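Local coordinates for protein putative dihydrodipicolinate synthase (Thermus thermophilus, PDB 2PCQ) that is of undetermined function but belongs to the dihydrodipicolinate synthase family, whose members fold as beta/alpha (TIM) barrels, at residues Leu69-Thr73 against Leu74-Glu78; Ala106-Leu109 against Arg110-Ala114; Ile161-Tyr164 against Gln165-Gln169; Thr175-Ala178 against Pro179-Leu182; Glu221-Lys224 against Lys225-Leu229. All coordinates share one frame; numbering follows the deposited sequence.

Contact 1: residues Leu69-Thr73 against Leu74-Glu78; sequences LMEET and LPQAE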
loop_
_atom_site.group_PDB
_atom_site.type_symbol
_atom_site.label_atom_id
_atom_site.label_comp_id
_atom_site.label_asym_id
_atom_site.label_seq_id
_atom_site.Cartn_x
_atom_site.Cartn_y
_atom_site.Cartn_z
ATOM N N LEU A 69 -13.682 -12.397 -19.201
ATOM C CA LEU A 69 -12.614 -13.340 -19.497
ATOM C C LEU A 69 -11.441 -13.012 -18.584
ATOM O O LEU A 69 -10.773 -11.984 -18.739
ATOM C CB LEU A 69 -12.195 -13.251 -20.969
ATOM C CG LEU A 69 -11.275 -14.374 -21.462
ATOM C CD1 LEU A 69 -11.380 -14.488 -22.971
ATOM C CD2 LEU A 69 -9.847 -14.110 -21.036
HETATM N N MSE A 70 -11.214 -13.886 -17.611
HETATM C CA MSE A 70 -10.132 -13.689 -16.669
HETATM C C MSE A 70 -9.187 -14.885 -16.675
HETATM O O MSE A 70 -9.430 -15.891 -16.004
HETATM C CB MSE A 70 -10.701 -13.478 -15.278
HETATM C CG MSE A 70 -11.775 -12.423 -15.268
HETATM SE SE MSE A 70 -12.392 -12.053 -13.505
HETATM C CE MSE A 70 -13.974 -11.043 -13.991
ATOM N N GLU A 71 -8.115 -14.766 -17.455
ATOM C CA GLU A 71 -7.116 -15.818 -17.578
ATOM C C GLU A 71 -5.737 -15.206 -17.358
ATOM O O GLU A 71 -5.575 -13.983 -17.390
ATOM C CB GLU A 71 -7.176 -16.472 -18.963
ATOM C CG GLU A 71 -8.499 -17.146 -19.317
ATOM C CD GLU A 71 -8.898 -18.245 -18.347
ATOM O OE1 GLU A 71 -8.009 -18.959 -17.837
ATOM O OE2 GLU A 71 -10.114 -18.404 -18.103
ATOM N N GLU A 72 -4.747 -16.068 -17.146
ATOM C CA GLU A 72 -3.380 -15.637 -16.896
ATOM C C GLU A 72 -2.525 -15.645 -18.157
ATOM O O GLU A 72 -1.516 -14.951 -18.218
ATOM C CB GLU A 72 -2.724 -16.550 -15.857
ATOM C CG GLU A 72 -3.476 -16.696 -14.533
ATOM C CD GLU A 72 -3.221 -15.551 -13.558
ATOM O OE1 GLU A 72 -2.431 -14.636 -13.885
ATOM O OE2 GLU A 72 -3.815 -15.573 -12.456
ATOM N N THR A 73 -2.921 -16.430 -19.158
ATOM C CA THR A 73 -2.144 -16.530 -20.394
ATOM C C THR A 73 -3.006 -16.620 -21.650
ATOM O O THR A 73 -4.198 -16.905 -21.581
ATOM C CB THR A 73 -1.240 -17.774 -20.376
ATOM O OG1 THR A 73 -2.052 -18.957 -20.428
ATOM C CG2 THR A 73 -0.398 -17.805 -19.111
ATOM N N LEU A 74 -2.384 -16.385 -22.800
ATOM C CA LEU A 74 -3.096 -16.453 -24.067
ATOM C C LEU A 74 -3.597 -17.871 -24.344
ATOM O O LEU A 74 -4.732 -18.056 -24.768
ATOM C CB LEU A 74 -2.199 -15.950 -25.202
ATOM C CG LEU A 74 -2.013 -14.426 -25.182
ATOM C CD1 LEU A 74 -0.972 -13.999 -26.202
ATOM C CD2 LEU A 74 -3.359 -13.759 -25.469
ATOM N N PRO A 75 -2.760 -18.895 -24.106
ATOM C CA PRO A 75 -3.247 -20.254 -24.364
ATOM C C PRO A 75 -4.520 -20.565 -23.572
ATOM O O PRO A 75 -5.446 -21.181 -24.096
ATOM C CB PRO A 75 -2.067 -21.123 -23.947
ATOM C CG PRO A 75 -0.900 -20.280 -24.358
ATOM C CD PRO A 75 -1.306 -18.903 -23.859
ATOM N N GLN A 76 -4.563 -20.139 -22.311
ATOM C CA GLN A 76 -5.736 -20.373 -21.470
ATOM C C GLN A 76 -6.903 -19.502 -21.921
ATOM O O GLN A 76 -8.060 -19.900 -21.825
ATOM C CB GLN A 76 -5.422 -20.062 -20.004
ATOM C CG GLN A 76 -4.519 -21.075 -19.328
ATOM C CD GLN A 76 -3.919 -20.538 -18.048
ATOM O OE1 GLN A 76 -3.231 -19.515 -18.058
ATOM N NE2 GLN A 76 -4.174 -21.222 -16.938
ATOM N N ALA A 77 -6.585 -18.309 -22.409
ATOM C CA ALA A 77 -7.597 -17.372 -22.872
ATOM C C ALA A 77 -8.285 -17.825 -24.160
ATOM O O ALA A 77 -9.479 -17.583 -24.350
ATOM C CB ALA A 77 -6.969 -16.002 -23.084
ATOM N N GLU A 78 -7.536 -18.483 -25.040
ATOM C CA GLU A 78 -8.084 -18.926 -26.318
ATOM C C GLU A 78 -9.411 -19.679 -26.215
ATOM O O GLU A 78 -10.368 -19.345 -26.911
ATOM C CB GLU A 78 -7.042 -19.762 -27.070
ATOM C CG GLU A 78 -7.445 -21.192 -27.380
ATOM C CD GLU A 78 -6.468 -21.876 -28.316
ATOM O OE1 GLU A 78 -6.657 -23.076 -28.606
ATOM O OE2 GLU A 78 -5.510 -21.210 -28.767
#

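Contact 2: residues Ala106-Leu109 against Arg110-Ala114; sequences AGLL and RYYEA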
loop_
_atom_site.group_PDB
_atom_site.type_symbol
_atom_site.label_atom_id
_atom_site.label_comp_id
_atom_site.label_asym_id
_atom_site.label_seq_id
_atom_site.Cartn_x
_atom_site.Cartn_y
_atom_site.Cartn_z
ATOM N N ALA A 106 5.570 -5.105 -21.578
ATOM C CA ALA A 106 4.785 -4.778 -22.764
ATOM C C ALA A 106 3.866 -5.936 -23.137
ATOM O O ALA A 106 3.072 -5.831 -24.073
ATOM C CB ALA A 106 5.710 -4.442 -23.934
ATOM N N GLY A 107 3.984 -7.041 -22.406
ATOM C CA GLY A 107 3.138 -8.195 -22.661
ATOM C C GLY A 107 1.676 -7.870 -22.398
ATOM O O GLY A 107 0.780 -8.583 -22.854
ATOM N N LEU A 108 1.430 -6.793 -21.654
ATOM C CA LEU A 108 0.064 -6.372 -21.354
ATOM C C LEU A 108 -0.634 -5.983 -22.650
ATOM O O LEU A 108 -1.773 -6.381 -22.899
ATOM C CB LEU A 108 0.059 -5.170 -20.405
ATOM C CG LEU A 108 -1.325 -4.587 -20.085
ATOM C CD1 LEU A 108 -2.144 -5.595 -19.297
ATOM C CD2 LEU A 108 -1.165 -3.310 -19.291
ATOM N N LEU A 109 0.057 -5.192 -23.467
ATOM C CA LEU A 109 -0.491 -4.750 -24.742
ATOM C C LEU A 109 -0.618 -5.943 -25.683
ATOM O O LEU A 109 -1.608 -6.068 -26.402
ATOM C CB LEU A 109 0.412 -3.679 -25.370
ATOM C CG LEU A 109 0.647 -2.426 -24.519
ATOM C CD1 LEU A 109 1.597 -1.482 -25.240
ATOM C CD2 LEU A 109 -0.685 -1.740 -24.240
ATOM N N ARG A 110 0.383 -6.820 -25.673
ATOM C CA ARG A 110 0.349 -8.000 -26.530
ATOM C C ARG A 110 -0.856 -8.867 -26.189
ATOM O O ARG A 110 -1.487 -9.441 -27.077
ATOM C CB ARG A 110 1.628 -8.832 -26.374
ATOM C CG ARG A 110 2.893 -8.145 -26.870
ATOM C CD ARG A 110 4.008 -9.160 -27.110
ATOM N NE ARG A 110 4.500 -9.785 -25.882
ATOM C CZ ARG A 110 5.360 -9.218 -25.041
ATOM N NH1 ARG A 110 5.833 -8.004 -25.289
ATOM N NH2 ARG A 110 5.756 -9.871 -23.953
ATOM N N TYR A 111 -1.173 -8.957 -24.901
ATOM C CA TYR A 111 -2.301 -9.763 -24.445
ATOM C C TYR A 111 -3.615 -9.249 -25.039
ATOM O O TYR A 111 -4.345 -9.988 -25.695
ATOM C CB TYR A 111 -2.379 -9.733 -22.915
ATOM C CG TYR A 111 -3.441 -10.635 -22.322
ATOM C CD1 TYR A 111 -3.335 -12.026 -22.404
ATOM C CD2 TYR A 111 -4.561 -10.099 -21.686
ATOM C CE1 TYR A 111 -4.317 -12.859 -21.865
ATOM C CE2 TYR A 111 -5.548 -10.922 -21.145
ATOM C CZ TYR A 111 -5.420 -12.297 -21.240
ATOM O OH TYR A 111 -6.396 -13.103 -20.709
ATOM N N TYR A 112 -3.904 -7.975 -24.811
ATOM C CA TYR A 112 -5.131 -7.372 -25.307
ATOM C C TYR A 112 -5.221 -7.304 -26.830
ATOM O O TYR A 112 -6.296 -7.481 -27.396
ATOM C CB TYR A 112 -5.304 -5.975 -24.712
ATOM C CG TYR A 112 -5.791 -5.990 -23.280
ATOM C CD1 TYR A 112 -4.998 -5.494 -22.243
ATOM C CD2 TYR A 112 -7.047 -6.504 -22.959
ATOM C CE1 TYR A 112 -5.448 -5.507 -20.922
ATOM C CE2 TYR A 112 -7.505 -6.522 -21.643
ATOM C CZ TYR A 112 -6.704 -6.022 -20.632
ATOM O OH TYR A 112 -7.165 -6.018 -19.337
ATOM N N GLU A 113 -4.100 -7.049 -27.495
ATOM C CA GLU A 113 -4.112 -6.969 -28.951
ATOM C C GLU A 113 -4.393 -8.338 -29.555
ATOM O O GLU A 113 -5.059 -8.441 -30.581
ATOM C CB GLU A 113 -2.782 -6.410 -29.460
ATOM C CG GLU A 113 -2.515 -4.999 -28.954
ATOM C CD GLU A 113 -1.169 -4.459 -29.382
ATOM O OE1 GLU A 113 -0.265 -5.269 -29.675
ATOM O OE2 GLU A 113 -1.011 -3.221 -29.405
ATOM N N ALA A 114 -3.903 -9.391 -28.907
ATOM C CA ALA A 114 -4.135 -10.745 -29.389
ATOM C C ALA A 114 -5.624 -11.074 -29.284
ATOM O O ALA A 114 -6.218 -11.610 -30.220
ATOM C CB ALA A 114 -3.322 -11.738 -28.575
#

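Contact 3: residues Ile161-Tyr164 against Gln165-Gln169; sequences IAFY and QARLQ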
loop_
_atom_site.group_PDB
_atom_site.type_symbol
_atom_site.label_atom_id
_atom_site.label_comp_id
_atom_site.label_asym_id
_atom_site.label_seq_id
_atom_site.Cartn_x
_atom_site.Cartn_y
_atom_site.Cartn_z
ATOM N N ILE A 161 -11.762 7.928 -14.506
ATOM C CA ILE A 161 -12.949 8.202 -15.315
ATOM C C ILE A 161 -12.808 9.575 -15.973
ATOM O O ILE A 161 -13.108 9.740 -17.160
ATOM C CB ILE A 161 -14.237 8.201 -14.452
ATOM C CG1 ILE A 161 -14.383 6.863 -13.713
ATOM C CG2 ILE A 161 -15.451 8.475 -15.328
ATOM C CD1 ILE A 161 -14.629 5.672 -14.601
ATOM N N ALA A 162 -12.350 10.555 -15.197
ATOM C CA ALA A 162 -12.164 11.914 -15.703
ATOM C C ALA A 162 -11.138 11.917 -16.832
ATOM O O ALA A 162 -11.271 12.664 -17.806
ATOM C CB ALA A 162 -11.708 12.841 -14.571
ATOM N N PHE A 163 -10.115 11.078 -16.691
ATOM C CA PHE A 163 -9.071 10.960 -17.702
ATOM C C PHE A 163 -9.666 10.456 -19.018
ATOM O O PHE A 163 -9.440 11.044 -20.070
ATOM C CB PHE A 163 -7.980 9.989 -17.234
ATOM C CG PHE A 163 -6.944 9.691 -18.282
ATOM C CD1 PHE A 163 -5.810 10.487 -18.409
ATOM C CD2 PHE A 163 -7.110 8.621 -19.154
ATOM C CE1 PHE A 163 -4.852 10.218 -19.394
ATOM C CE2 PHE A 163 -6.164 8.344 -20.139
ATOM C CZ PHE A 163 -5.032 9.143 -20.261
ATOM N N TYR A 164 -10.426 9.366 -18.962
ATOM C CA TYR A 164 -11.027 8.818 -20.177
ATOM C C TYR A 164 -11.865 9.890 -20.863
ATOM O O TYR A 164 -11.819 10.047 -22.086
ATOM C CB TYR A 164 -11.942 7.628 -19.867
ATOM C CG TYR A 164 -11.359 6.547 -18.979
ATOM C CD1 TYR A 164 -10.039 6.120 -19.125
ATOM C CD2 TYR A 164 -12.146 5.931 -18.010
ATOM C CE1 TYR A 164 -9.517 5.105 -18.320
ATOM C CE2 TYR A 164 -11.637 4.916 -17.206
ATOM C CZ TYR A 164 -10.325 4.510 -17.363
ATOM O OH TYR A 164 -9.829 3.513 -16.551
ATOM N N GLN A 165 -12.629 10.625 -20.058
ATOM C CA GLN A 165 -13.511 11.674 -20.552
ATOM C C GLN A 165 -12.780 12.803 -21.270
ATOM O O GLN A 165 -13.206 13.257 -22.331
ATOM C CB GLN A 165 -14.325 12.260 -19.392
ATOM C CG GLN A 165 -15.249 13.407 -19.798
ATOM C CD GLN A 165 -15.977 14.009 -18.618
ATOM O OE1 GLN A 165 -15.357 14.391 -17.626
ATOM N NE2 GLN A 165 -17.298 14.109 -18.719
ATOM N N ALA A 166 -11.677 13.256 -20.688
ATOM C CA ALA A 166 -10.918 14.354 -21.267
ATOM C C ALA A 166 -9.973 13.966 -22.405
ATOM O O ALA A 166 -9.736 14.765 -23.312
ATOM C CB ALA A 166 -10.134 15.074 -20.166
ATOM N N ARG A 167 -9.442 12.750 -22.370
ATOM C CA ARG A 167 -8.482 12.351 -23.394
ATOM C C ARG A 167 -8.883 11.287 -24.406
ATOM O O ARG A 167 -8.264 11.192 -25.465
ATOM C CB ARG A 167 -7.173 11.901 -22.729
ATOM C CG ARG A 167 -6.379 13.021 -22.065
ATOM C CD ARG A 167 -5.005 12.529 -21.614
ATOM N NE ARG A 167 -4.011 12.510 -22.688
ATOM C CZ ARG A 167 -2.796 11.980 -22.569
ATOM N NH1 ARG A 167 -2.426 11.415 -21.427
ATOM N NH2 ARG A 167 -1.942 12.031 -23.584
ATOM N N LEU A 168 -9.908 10.494 -24.118
ATOM C CA LEU A 168 -10.260 9.423 -25.040
ATOM C C LEU A 168 -11.598 9.525 -25.758
ATOM O O LEU A 168 -12.641 9.690 -25.133
ATOM C CB LEU A 168 -10.183 8.078 -24.305
ATOM C CG LEU A 168 -8.893 7.823 -23.515
ATOM C CD1 LEU A 168 -8.953 6.450 -22.847
ATOM C CD2 LEU A 168 -7.685 7.910 -24.447
ATOM N N GLN A 169 -11.552 9.418 -27.081
ATOM C CA GLN A 169 -12.752 9.445 -27.908
ATOM C C GLN A 169 -12.938 8.033 -28.452
ATOM O O GLN A 169 -12.002 7.230 -28.422
ATOM C CB GLN A 169 -12.591 10.435 -29.059
ATOM C CG GLN A 169 -12.302 11.854 -28.615
ATOM C CD GLN A 169 -12.261 12.824 -29.776
ATOM O OE1 GLN A 169 -13.278 13.079 -30.427
ATOM N NE2 GLN A 169 -11.082 13.371 -30.047
HETATM O O HOH W 1 -12.786 15.067 -17.351
#

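Contact 4: residues Thr175-Ala178 against Pro179-Leu182; sequences TGHA and PTFL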
loop_
_atom_site.group_PDB
_atom_site.type_symbol
_atom_site.label_atom_id
_atom_site.label_comp_id
_atom_site.label_asym_id
_atom_site.label_seq_id
_atom_site.Cartn_x
_atom_site.Cartn_y
_atom_site.Cartn_z
ATOM N N THR A 175 -18.769 2.244 -15.497
ATOM C CA THR A 175 -18.246 2.160 -14.147
ATOM C C THR A 175 -18.864 0.946 -13.476
ATOM O O THR A 175 -20.021 0.605 -13.736
ATOM C CB THR A 175 -18.574 3.419 -13.317
ATOM O OG1 THR A 175 -18.039 3.262 -11.998
ATOM C CG2 THR A 175 -20.080 3.627 -13.220
ATOM N N GLY A 176 -18.082 0.280 -12.633
ATOM C CA GLY A 176 -18.588 -0.881 -11.926
ATOM C C GLY A 176 -18.715 -0.560 -10.450
ATOM O O GLY A 176 -18.943 -1.452 -9.633
ATOM N N HIS A 177 -18.575 0.723 -10.116
ATOM C CA HIS A 177 -18.641 1.186 -8.727
ATOM C C HIS A 177 -19.955 1.916 -8.416
ATOM O O HIS A 177 -20.138 3.076 -8.788
ATOM C CB HIS A 177 -17.456 2.116 -8.444
ATOM C CG HIS A 177 -17.248 2.405 -6.992
ATOM N ND1 HIS A 177 -16.834 1.443 -6.093
ATOM C CD2 HIS A 177 -17.388 3.546 -6.281
ATOM C CE1 HIS A 177 -16.726 1.982 -4.892
ATOM N NE2 HIS A 177 -17.057 3.259 -4.979
ATOM N N ALA A 178 -20.851 1.241 -7.707
ATOM C CA ALA A 178 -22.158 1.802 -7.376
ATOM C C ALA A 178 -22.200 3.040 -6.477
ATOM O O ALA A 178 -22.945 3.980 -6.757
ATOM C CB ALA A 178 -23.047 0.708 -6.780
ATOM N N PRO A 179 -21.415 3.060 -5.385
ATOM C CA PRO A 179 -21.419 4.217 -4.476
ATOM C C PRO A 179 -21.113 5.593 -5.080
ATOM O O PRO A 179 -21.550 6.609 -4.543
ATOM C CB PRO A 179 -20.406 3.816 -3.400
ATOM C CG PRO A 179 -20.536 2.313 -3.360
ATOM C CD PRO A 179 -20.585 1.970 -4.838
ATOM N N THR A 180 -20.371 5.635 -6.184
ATOM C CA THR A 180 -20.031 6.916 -6.818
ATOM C C THR A 180 -20.669 7.050 -8.198
ATOM O O THR A 180 -20.238 7.869 -9.014
ATOM C CB THR A 180 -18.505 7.063 -7.001
ATOM O OG1 THR A 180 -18.008 5.939 -7.742
ATOM C CG2 THR A 180 -17.799 7.135 -5.646
ATOM N N PHE A 181 -21.703 6.255 -8.447
ATOM C CA PHE A 181 -22.372 6.242 -9.741
ATOM C C PHE A 181 -22.677 7.608 -10.357
ATOM O O PHE A 181 -22.286 7.876 -11.494
ATOM C CB PHE A 181 -23.654 5.402 -9.660
ATOM C CG PHE A 181 -24.232 5.049 -11.002
ATOM C CD1 PHE A 181 -23.404 4.623 -12.039
ATOM C CD2 PHE A 181 -25.599 5.132 -11.231
ATOM C CE1 PHE A 181 -23.927 4.286 -13.284
ATOM C CE2 PHE A 181 -26.140 4.795 -12.475
ATOM C CZ PHE A 181 -25.300 4.373 -13.503
ATOM N N LEU A 182 -23.365 8.478 -9.623
ATOM C CA LEU A 182 -23.696 9.788 -10.175
ATOM C C LEU A 182 -22.433 10.580 -10.508
ATOM O O LEU A 182 -22.404 11.333 -11.480
ATOM C CB LEU A 182 -24.582 10.581 -9.207
ATOM C CG LEU A 182 -25.047 11.955 -9.707
ATOM C CD1 LEU A 182 -25.739 11.808 -11.054
ATOM C CD2 LEU A 182 -25.995 12.581 -8.691
HETATM O O HOH W 2 -18.974 4.887 -10.200
#

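Contact 5: residues Glu221-Lys224 against Lys225-Leu229; sequences ELQK and KLFPL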
loop_
_atom_site.group_PDB
_atom_site.type_symbol
_atom_site.label_atom_id
_atom_site.label_comp_id
_atom_site.label_asym_id
_atom_site.label_seq_id
_atom_site.Cartn_x
_atom_site.Cartn_y
_atom_site.Cartn_z
ATOM N N GLU A 221 -30.868 12.985 -5.296
ATOM C CA GLU A 221 -31.675 12.347 -4.259
ATOM C C GLU A 221 -31.685 10.834 -4.416
ATOM O O GLU A 221 -31.649 10.101 -3.427
ATOM C CB GLU A 221 -33.117 12.872 -4.275
ATOM C CG GLU A 221 -33.274 14.290 -3.730
ATOM C CD GLU A 221 -32.732 14.440 -2.314
ATOM O OE1 GLU A 221 -33.193 13.703 -1.416
ATOM O OE2 GLU A 221 -31.846 15.295 -2.097
ATOM N N LEU A 222 -31.736 10.361 -5.656
ATOM C CA LEU A 222 -31.744 8.922 -5.891
ATOM C C LEU A 222 -30.360 8.342 -5.587
ATOM O O LEU A 222 -30.243 7.233 -5.061
ATOM C CB LEU A 222 -32.159 8.622 -7.335
ATOM C CG LEU A 222 -32.524 7.170 -7.660
ATOM C CD1 LEU A 222 -33.439 6.608 -6.578
ATOM C CD2 LEU A 222 -33.201 7.107 -9.029
ATOM N N GLN A 223 -29.318 9.104 -5.911
ATOM C CA GLN A 223 -27.941 8.689 -5.650
ATOM C C GLN A 223 -27.749 8.515 -4.139
ATOM O O GLN A 223 -27.124 7.555 -3.685
ATOM C CB GLN A 223 -26.972 9.744 -6.207
ATOM C CG GLN A 223 -25.604 9.855 -5.518
ATOM C CD GLN A 223 -24.701 8.656 -5.727
ATOM O OE1 GLN A 223 -24.646 8.076 -6.818
ATOM N NE2 GLN A 223 -23.959 8.294 -4.686
ATOM N N LYS A 224 -28.297 9.443 -3.363
ATOM C CA LYS A 224 -28.195 9.369 -1.911
ATOM C C LYS A 224 -29.005 8.184 -1.385
ATOM O O LYS A 224 -28.569 7.476 -0.475
ATOM C CB LYS A 224 -28.700 10.673 -1.286
ATOM C CG LYS A 224 -27.819 11.871 -1.615
ATOM C CD LYS A 224 -28.536 13.198 -1.398
ATOM C CE LYS A 224 -28.931 13.401 0.048
ATOM N NZ LYS A 224 -29.638 14.703 0.229
ATOM N N LYS A 225 -30.180 7.967 -1.966
ATOM C CA LYS A 225 -31.045 6.867 -1.554
ATOM C C LYS A 225 -30.400 5.505 -1.802
ATOM O O LYS A 225 -30.536 4.585 -0.989
ATOM C CB LYS A 225 -32.379 6.936 -2.298
ATOM C CG LYS A 225 -33.333 5.792 -1.968
ATOM C CD LYS A 225 -34.672 5.965 -2.673
ATOM C CE LYS A 225 -35.406 7.204 -2.176
ATOM N NZ LYS A 225 -35.704 7.118 -0.718
ATOM N N LEU A 226 -29.695 5.381 -2.923
ATOM C CA LEU A 226 -29.049 4.120 -3.281
ATOM C C LEU A 226 -27.648 3.922 -2.691
ATOM O O LEU A 226 -27.094 2.823 -2.758
ATOM C CB LEU A 226 -28.980 3.990 -4.808
ATOM C CG LEU A 226 -30.317 3.958 -5.557
ATOM C CD1 LEU A 226 -30.075 3.947 -7.068
ATOM C CD2 LEU A 226 -31.109 2.724 -5.129
ATOM N N PHE A 227 -27.076 4.969 -2.110
ATOM C CA PHE A 227 -25.735 4.861 -1.542
ATOM C C PHE A 227 -25.551 3.713 -0.536
ATOM O O PHE A 227 -24.620 2.923 -0.662
ATOM C CB PHE A 227 -25.322 6.177 -0.875
ATOM C CG PHE A 227 -23.976 6.110 -0.206
ATOM C CD1 PHE A 227 -22.805 6.251 -0.949
ATOM C CD2 PHE A 227 -23.876 5.834 1.157
ATOM C CE1 PHE A 227 -21.552 6.114 -0.345
ATOM C CE2 PHE A 227 -22.628 5.693 1.773
ATOM C CZ PHE A 227 -21.465 5.832 1.020
ATOM N N PRO A 228 -26.428 3.616 0.482
ATOM C CA PRO A 228 -26.300 2.543 1.477
ATOM C C PRO A 228 -26.309 1.144 0.868
ATOM O O PRO A 228 -25.541 0.275 1.283
ATOM C CB PRO A 228 -27.493 2.786 2.402
ATOM C CG PRO A 228 -27.655 4.274 2.343
ATOM C CD PRO A 228 -27.514 4.540 0.858
ATOM N N LEU A 229 -27.183 0.932 -0.115
ATOM C CA LEU A 229 -27.288 -0.356 -0.790
ATOM C C LEU A 229 -25.977 -0.689 -1.503
ATOM O O LEU A 229 -25.432 -1.779 -1.343
ATOM C CB LEU A 229 -28.425 -0.334 -1.821
ATOM C CG LEU A 229 -28.600 -1.612 -2.654
ATOM C CD1 LEU A 229 -29.345 -2.649 -1.826
ATOM C CD2 LEU A 229 -29.366 -1.315 -3.942
#

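Contact 1: residues Leu69-Thr73 against Leu74-Glu78
Thr-73 and Ala-77 are joined by the first backbone turn of helix 74-87, Ala-77 N giving its hydrogen to Thr-73 O at 2.9 Å, while the chain leading in from strand 66-69 passes beside that turn. Thr-73 is the N-cap. Its OG1, held between the backbone N and the carbonyl carbon (chi1 68°), receives a weak capping bond from Gln-76 N at 3.4 Å. The same hydroxyl donates to Gln-76 OE1 at 2.7 Å, bound from a little outside the amide plane. Gln-76 therefore meets the cap with both backbone and side chain. Glu-71 lies against this turn with its aliphatic part, CG standing 3.7 Å from Ala-77 CA. Deeper in, Leu-69 CD2 packs on Ala-77 CB at 4.0 Å. Donating to OE1, the threonine hydroxyl holds one end of the Gln-76 amide while Val-45 O of the second subunit takes NE2, so the two bonds together should fix its rotation at the subunit boundary.

Contact 2: residues Ala106-Leu109 against Arg110-Ala114
Arg-110 leaves its helix with CG anti to the carbonyl carbon (chi1 -66°) and then bends at chi3 (-67°), a course that folds the guanidinium back over the start of helix 107-118. One face of the group comes to rest on Gly-107, whose CA lies 3.4 Å from Arg-110 CZ and almost over the centre of the plane. Ala-106 CB lies farther out, 3.8 Å from Arg-110 NH1. The group lies flat on this backbone, and its NH2 also bonds to Pro-258 O of the second subunit. On another side of the helix Leu-108 and Tyr-112 run side by side in the same direction, with Leu-108 CD1 3.7 Å from Tyr-112 CE1. The hydroxyl of Tyr-112 is bonded to Ala-94 O, at the end of a barrel strand. Beneath these side chains the backbone is regular: Tyr-112 N meets Leu-108 O at 3.3 Å with a nearly straight N-H...O angle of 172°, and Glu-113 N meets Leu-109 O at 2.9 Å. Side chains meeting residues three and four positions away are usual in an alpha-helix, and here they belong to the helix of the beta-alpha-beta unit formed by strand 91-94, helix 107-118 and strand 121-125 in a TIM barrel.

Contact 3: residues Ile161-Tyr164 against Gln165-Gln169
Phe-163 is overlapped by the side chain of Arg-167 one turn later, the arginine's CB and CG lying over one face toward the rim of the ring. The approach is tight at Arg-167 CD, 3.2 Å from Phe-163 CE1. There the arginine chain bends at chi3 (82°), which takes the guanidinium past the ring, the two planes 82° apart, with Phe-163 CE1 at the guanidinium edge, 3.4 Å from Arg-167 NH1. That nitrogen also forms a salt bridge with Glu-140, so the arginine is held by charge as well as by the ring. Leu-168 closes the helix end: its N bonds to Tyr-164 O at 2.8 Å, and its CD1 packs 3.9 Å from Tyr-164 CD1. On the other side, one water donates to both Ala-162 O and Gln-165 OE1, the latter at 2.7 Å. Helix 158-167 links strands 148-153 and 172-175; Tyr-164 faces Ile-151 and Val-173 of those strands, Phe-163 and Leu-168 lean on helix 136-142, and Phe-163 and Ala-166 meet Phe-227 of the third subunit.

Contact 4: residues Thr175-Ala178 against Pro179-Leu182
His-177 and Pro-179 form the compact side of this turn, the two side chains crossing at about a right angle. Pro-179 CD sits 3.7 Å from the centroid of the His-177 ring and only 7° off its normal, a CH-pi contact made squarely over the face. The histidine takes up this place because CG is anti to the backbone N (chi1 -167°), which carries the ring alongside the next residues of the chain; its NE2 is then bonded to Ser-159 OG of the third subunit. Tight packing continues at Ala-178 CB, 3.4 Å from Pro-179 CD. The segments join the end of barrel strand 172-175 to helix 181-186, a beta-to-alpha loop of the TIM barrel, and the loop begins with an ST turn in which Thr-175 OG1 accepts from His-177 N at 3.2 Å. Less direct is the polar side, where a water bridges the two threonine hydroxyls and a backbone carbonyl: it lies 2.6 Å from Thr-175 OG1 and 2.8 Å from Thr-180 OG1, and donates to His-177 O. Phe-181 N reaches Ala-178 O from well above the carbonyl plane, at 3.1 Å. Toward the strand, the methyl group Thr-175 CG2 meets the edge of the Phe-181 ring, 3.7 Å from its CD1.

Contact 5: residues Glu221-Lys224 against Lys225-Leu229
Lys-225 opens the second half of this helical stretch by bonding its N at 3.0 Å to the O of Glu-221, whose carboxylate OE2 also forms a 3.3 Å salt bridge with Lys-224 NZ. The Lys-225 chain starts extended, CG anti to the backbone N (chi1 178°), and brings CD to 4.1 Å from Leu-222 CD1 before bending toward Glu-279, with which NZ forms a salt bridge. Next comes Leu-226, whose N bonds to Leu-222 O at 2.9 Å and whose CD1 lies 4.1 Å from Leu-222 CG, the two leucines meeting aslant on the side that faces helix 201-212. Phe-227 turns another way and presents the edge of its ring to Gln-223 NE2, an amide nitrogen that is bonded to Pro-179 O; its own N makes a weak bond to Lys-224 O at 3.3 Å. Pro-228 has no N-H to give, and its CD rests 3.4 Å from Lys-224 O instead. The kink at Pro-228 and Leu-229, whose N atoms make no bond to the turn before, is the familiar effect of a proline within an alpha-helix, in this case the long helix 216-247.

Followed from the N terminus, the five contacts come in series, none nesting in or crossing another. Contact 1 closes the loop from strand 66-69 into helix 74-87, and contact 2 lies within the following barrel helix, 107-118; the two touch where Leu-74 packs on Tyr-111. Contact 3 ends helix 158-167, and contact 4 closes the next loop, out of strand 172-175, their centres about 16 Å apart. Contact 5, on helix 216-247, is tied to contact 4 through Gln-223, which probably bonds Pro-179 O and Leu-182 N. The series thus borders two neighbouring subunits, contacts 1 and 2 the second and contacts 3 to 5 the third.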